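Local coordinates for metallo-beta-lactamase (PDB 6MFI), which probably hydrolyses beta-lactam antibiotics, as a B3 metallo-beta-lactamase that carries two zinc ions in its active site, at residues T29-H32 and W33-C37; A256-M259 and R260-L263. All coordinates share one frame; numbering follows the deposited sequence.

Contact 1: T29-H32 and W33-C37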
loop_
_atom_site.group_PDB
_atom_site.type_symbol
_atom_site.label_atom_id
_atom_site.label_comp_id
_atom_site.label_asym_id
_atom_site.label_seq_id
_atom_site.Cartn_x
_atom_site.Cartn_y
_atom_site.Cartn_z
ATOM N N THR A 29 -15.920 -10.519 -9.783
ATOM C CA THR A 29 -15.274 -9.368 -10.394
ATOM C C THR A 29 -13.761 -9.456 -10.303
ATOM O O THR A 29 -13.065 -8.687 -10.975
ATOM C CB THR A 29 -15.751 -8.056 -9.750
ATOM O OG1 THR A 29 -14.869 -6.991 -10.126
ATOM C CG2 THR A 29 -15.776 -8.168 -8.238
ATOM N N ALA A 30 -13.241 -10.376 -9.488
ATOM C CA ALA A 30 -11.816 -10.671 -9.509
ATOM C C ALA A 30 -11.449 -11.557 -10.691
ATOM O O ALA A 30 -10.319 -11.482 -11.183
ATOM C CB ALA A 30 -11.391 -11.326 -8.193
ATOM N N GLU A 31 -12.378 -12.398 -11.156
ATOM C CA GLU A 31 -12.171 -13.081 -12.429
ATOM C C GLU A 31 -12.137 -12.078 -13.573
ATOM O O GLU A 31 -11.296 -12.177 -14.475
ATOM C CB GLU A 31 -13.267 -14.119 -12.667
ATOM C CG GLU A 31 -13.201 -14.752 -14.052
ATOM C CD GLU A 31 -14.561 -14.890 -14.708
ATOM O OE1 GLU A 31 -15.572 -14.984 -13.982
ATOM O OE2 GLU A 31 -14.618 -14.884 -15.955
ATOM N N HIS A 32 -13.050 -11.104 -13.551
ATOM C CA HIS A 32 -13.004 -10.020 -14.523
ATOM C C HIS A 32 -11.719 -9.215 -14.392
ATOM O O HIS A 32 -11.211 -8.690 -15.388
ATOM C CB HIS A 32 -14.223 -9.112 -14.351
ATOM C CG HIS A 32 -14.350 -8.059 -15.407
ATOM N ND1 HIS A 32 -14.016 -8.281 -16.725
ATOM C CD2 HIS A 32 -14.773 -6.775 -15.338
ATOM C CE1 HIS A 32 -14.229 -7.180 -17.424
ATOM N NE2 HIS A 32 -14.689 -6.250 -16.605
ATOM N N TRP A 33 -11.175 -9.113 -13.175
ATOM C CA TRP A 33 -9.923 -8.387 -12.980
ATOM C C TRP A 33 -8.758 -9.099 -13.653
ATOM O O TRP A 33 -7.909 -8.454 -14.278
ATOM C CB TRP A 33 -9.648 -8.203 -11.488
ATOM C CG TRP A 33 -8.589 -7.181 -11.201
ATOM C CD1 TRP A 33 -8.783 -5.867 -10.891
ATOM C CD2 TRP A 33 -7.171 -7.387 -11.204
ATOM N NE1 TRP A 33 -7.575 -5.242 -10.698
ATOM C CE2 TRP A 33 -6.569 -6.153 -10.884
ATOM C CE3 TRP A 33 -6.351 -8.494 -11.443
ATOM C CZ2 TRP A 33 -5.187 -5.997 -10.798
ATOM C CZ3 TRP A 33 -4.980 -8.337 -11.358
ATOM C CH2 TRP A 33 -4.412 -7.097 -11.038
ATOM N N VAL A 34 -8.694 -10.427 -13.528
ATOM C CA VAL A 34 -7.636 -11.185 -14.191
ATOM C C VAL A 34 -7.754 -11.046 -15.702
ATOM O O VAL A 34 -6.746 -10.952 -16.415
ATOM C CB VAL A 34 -7.677 -12.661 -13.751
ATOM C CG1 VAL A 34 -6.549 -13.443 -14.404
ATOM C CG2 VAL A 34 -7.587 -12.765 -12.238
ATOM N N ASP A 35 -8.986 -11.018 -16.217
ATOM C CA ASP A 35 -9.182 -10.835 -17.650
ATOM C C ASP A 35 -8.920 -9.396 -18.077
ATOM O O ASP A 35 -8.586 -9.149 -19.242
ATOM C CB ASP A 35 -10.600 -11.253 -18.044
ATOM C CG ASP A 35 -10.875 -12.719 -17.770
ATOM O OD1 ASP A 35 -9.926 -13.529 -17.843
ATOM O OD2 ASP A 35 -12.042 -13.062 -17.482
ATOM N N SER A 36 -9.060 -8.438 -17.159
ATOM C CA SER A 36 -8.907 -7.030 -17.502
ATOM C C SER A 36 -7.509 -6.496 -17.232
ATOM O O SER A 36 -7.065 -5.571 -17.922
ATOM C CB SER A 36 -9.919 -6.180 -16.726
ATOM O OG SER A 36 -11.243 -6.625 -16.955
ATOM N N CYS A 37 -6.805 -7.048 -16.246
ATOM C CA CYS A 37 -5.504 -6.543 -15.833
ATOM C C CYS A 37 -4.445 -7.628 -15.973
ATOM O O CYS A 37 -4.717 -8.812 -15.744
ATOM C CB CYS A 37 -5.551 -6.037 -14.386
ATOM S SG CYS A 37 -6.816 -4.774 -14.088
HETATM O O HOH W 1 -10.134 -14.383 -15.200
HETATM O O HOH W 2 -14.703 -11.684 -17.067
#
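In the short N-terminal helix 30-36 of this metallo-beta-lactamase, His32 and Ser36 meet one turn apart on the helix surface. Ser36 OG donates to the backbone carbonyl His32 O at 2.6 Å, approaching 35° out of the carbonyl plane. The first torsion of Ser36 (chi1 -56°) sets OG beside its own backbone N, pointing it back along the helix; the same carbonyl also takes a weak bond from Ser36 N. The hydroxyl oxygen also lies 3.0 Å above the plane of the His32 imidazole, offset toward the rim, with CE1 its nearest ring atom. His32 holds the ring there with CG anti to its backbone N.

Regular helical bonds run alongside, Val34 N to Ala30 O and Asp35 N to Glu31 O. Between Glu31 and Asp35 the carboxylates stand nearly perpendicular, planes 83° apart, and OE2 of Glu31 comes to 3.5 Å from OD2 of Asp35. One water donates to Glu31 O at 2.6 Å and weakly to Asp35 OD1; another donates to Asp35 OD2 at 3.0 Å and weakly to His32 ND1. On the inner side, Trp33 packs edge-to-face on Phe50. The two like charges would be expected to raise each other's proton affinity; on Asp35 the two waters that donate to its carboxylate may offset this in part.

Contact 2: A256-M259 and R260-L263; sequences ASQM and RQRL
Gln258 O receives two donors from Arg262 at the start of helix 259-265, where Gln258 is the N-cap residue. The backbone Arg262 N makes the stronger bond, 2.9 Å to Gln258 O and almost straight (166° at the hydrogen); NE of the same arginine adds a weak one to Gln258 O at 3.4 Å. A bend at chi3 (-68°) folds the Arg262 side chain back over the first turn, so that NE also comes to 2.9 Å from Ser257 O. The edge of the guanidinium faces the Gln258-Met259 peptide, and beyond the turn its NH2 bonds Leu249 O, tying the helix start to strand 248-250.

Next along the helix, Leu263 N bonds Met259 O at 2.9 Å, and the Leu263 CB and CG pack against that same oxygen. Met259 lays CB and CG beside Arg262 NH2 as the two side chains pass at a slant. On the more exposed side, the chains of Gln258 and Gln261 cross at about a right angle, yet their amide planes are only 17° apart. Gln261 bends at chi2, which carries its NE2 to 3.3 Å from Gln258 CG.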
loop_
_atom_site.group_PDB
_atom_site.type_symbol
_atom_site.label_atom_id
_atom_site.label_comp_id
_atom_site.label_asym_id
_atom_site.label_seq_id
_atom_site.Cartn_x
_atom_site.Cartn_y
_atom_site.Cartn_z
ATOM N N ALA A 256 3.684 -7.797 -6.950
ATOM C CA ALA A 256 4.722 -8.054 -5.958
ATOM C C ALA A 256 4.391 -9.269 -5.102
ATOM O O ALA A 256 5.300 -9.975 -4.651
ATOM C CB ALA A 256 4.932 -6.822 -5.076
ATOM N N SER A 257 3.103 -9.526 -4.864
ATOM C CA SER A 257 2.660 -10.698 -4.121
ATOM C C SER A 257 1.966 -11.718 -5.016
ATOM O O SER A 257 1.271 -12.608 -4.514
ATOM C CB SER A 257 1.738 -10.284 -2.973
ATOM O OG SER A 257 0.728 -9.396 -3.422
ATOM N N GLN A 258 2.144 -11.603 -6.334
ATOM C CA GLN A 258 1.515 -12.501 -7.303
ATOM C C GLN A 258 0.001 -12.529 -7.117
ATOM O O GLN A 258 -0.637 -13.583 -7.178
ATOM C CB GLN A 258 2.108 -13.909 -7.215
ATOM C CG GLN A 258 3.619 -13.950 -7.377
ATOM C CD GLN A 258 4.139 -15.343 -7.672
ATOM O OE1 GLN A 258 3.463 -16.150 -8.309
ATOM N NE2 GLN A 258 5.352 -15.629 -7.213
ATOM N N MET A 259 -0.579 -11.348 -6.882
ATOM C CA MET A 259 -2.018 -11.252 -6.648
ATOM C C MET A 259 -2.811 -11.756 -7.846
ATOM O O MET A 259 -3.846 -12.411 -7.681
ATOM C CB MET A 259 -2.404 -9.809 -6.327
ATOM C CG MET A 259 -3.757 -9.666 -5.655
ATOM S SD MET A 259 -4.137 -7.951 -5.261
ATOM C CE MET A 259 -4.847 -7.409 -6.809
ATOM N N ARG A 260 -2.344 -11.456 -9.060
ATOM C CA ARG A 260 -3.055 -11.910 -10.250
ATOM C C ARG A 260 -2.991 -13.425 -10.390
ATOM O O ARG A 260 -3.988 -14.065 -10.747
ATOM C CB ARG A 260 -2.485 -11.234 -11.496
ATOM C CG ARG A 260 -3.279 -11.521 -12.759
ATOM C CD ARG A 260 -2.568 -11.004 -13.996
ATOM N NE ARG A 260 -3.375 -11.191 -15.198
ATOM C CZ ARG A 260 -3.436 -12.325 -15.888
ATOM N NH1 ARG A 260 -2.735 -13.381 -15.498
ATOM N NH2 ARG A 260 -4.199 -12.404 -16.970
ATOM N N GLN A 261 -1.827 -14.020 -10.117
ATOM C CA GLN A 261 -1.712 -15.472 -10.196
ATOM C C GLN A 261 -2.543 -16.153 -9.116
ATOM O O GLN A 261 -3.197 -17.168 -9.380
ATOM C CB GLN A 261 -0.246 -15.892 -10.096
ATOM C CG GLN A 261 0.640 -15.298 -11.179
ATOM C CD GLN A 261 1.329 -14.021 -10.737
ATOM O OE1 GLN A 261 0.686 -12.986 -10.548
ATOM N NE2 GLN A 261 2.645 -14.085 -10.576
ATOM N N ARG A 262 -2.540 -15.606 -7.898
ATOM C CA ARG A 262 -3.356 -16.180 -6.833
ATOM C C ARG A 262 -4.842 -16.070 -7.154
ATOM O O ARG A 262 -5.628 -16.959 -6.806
ATOM C CB ARG A 262 -3.045 -15.495 -5.502
ATOM C CG ARG A 262 -1.648 -15.764 -4.970
ATOM C CD ARG A 262 -1.419 -15.048 -3.649
ATOM N NE ARG A 262 -1.379 -13.598 -3.811
ATOM C CZ ARG A 262 -1.660 -12.728 -2.846
ATOM N NH1 ARG A 262 -2.006 -13.161 -1.640
ATOM N NH2 ARG A 262 -1.597 -11.425 -3.084
ATOM N N LEU A 263 -5.246 -14.984 -7.818
ATOM C CA LEU A 263 -6.646 -14.832 -8.203
ATOM C C LEU A 263 -7.028 -15.815 -9.305
ATOM O O LEU A 263 -8.133 -16.370 -9.294
ATOM C CB LEU A 263 -6.913 -13.396 -8.655
ATOM C CG LEU A 263 -7.109 -12.338 -7.568
ATOM C CD1 LEU A 263 -7.340 -10.970 -8.192
ATOM C CD2 LEU A 263 -8.262 -12.714 -6.653
#

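From the N terminus, the chain first forms contact 1 within helix 30-36, then passes through both beta sheets before reaching contact 2, after strand 248-250. Each is local and closes only a helical turn; they follow in series, neither nested nor crossed, with centres about 12 Å apart. What brings them together is the meeting of helices 30-36 and 259-265: Arg260 NE bonds Cys37 O at the end of the first helix, while Leu263 packs on Ala30 and Val34. Phe50 of strand 50-53 touches both helices. The disulfide from Cys37 to Cys62 fastens the first helix to the chain beyond strand 56-58.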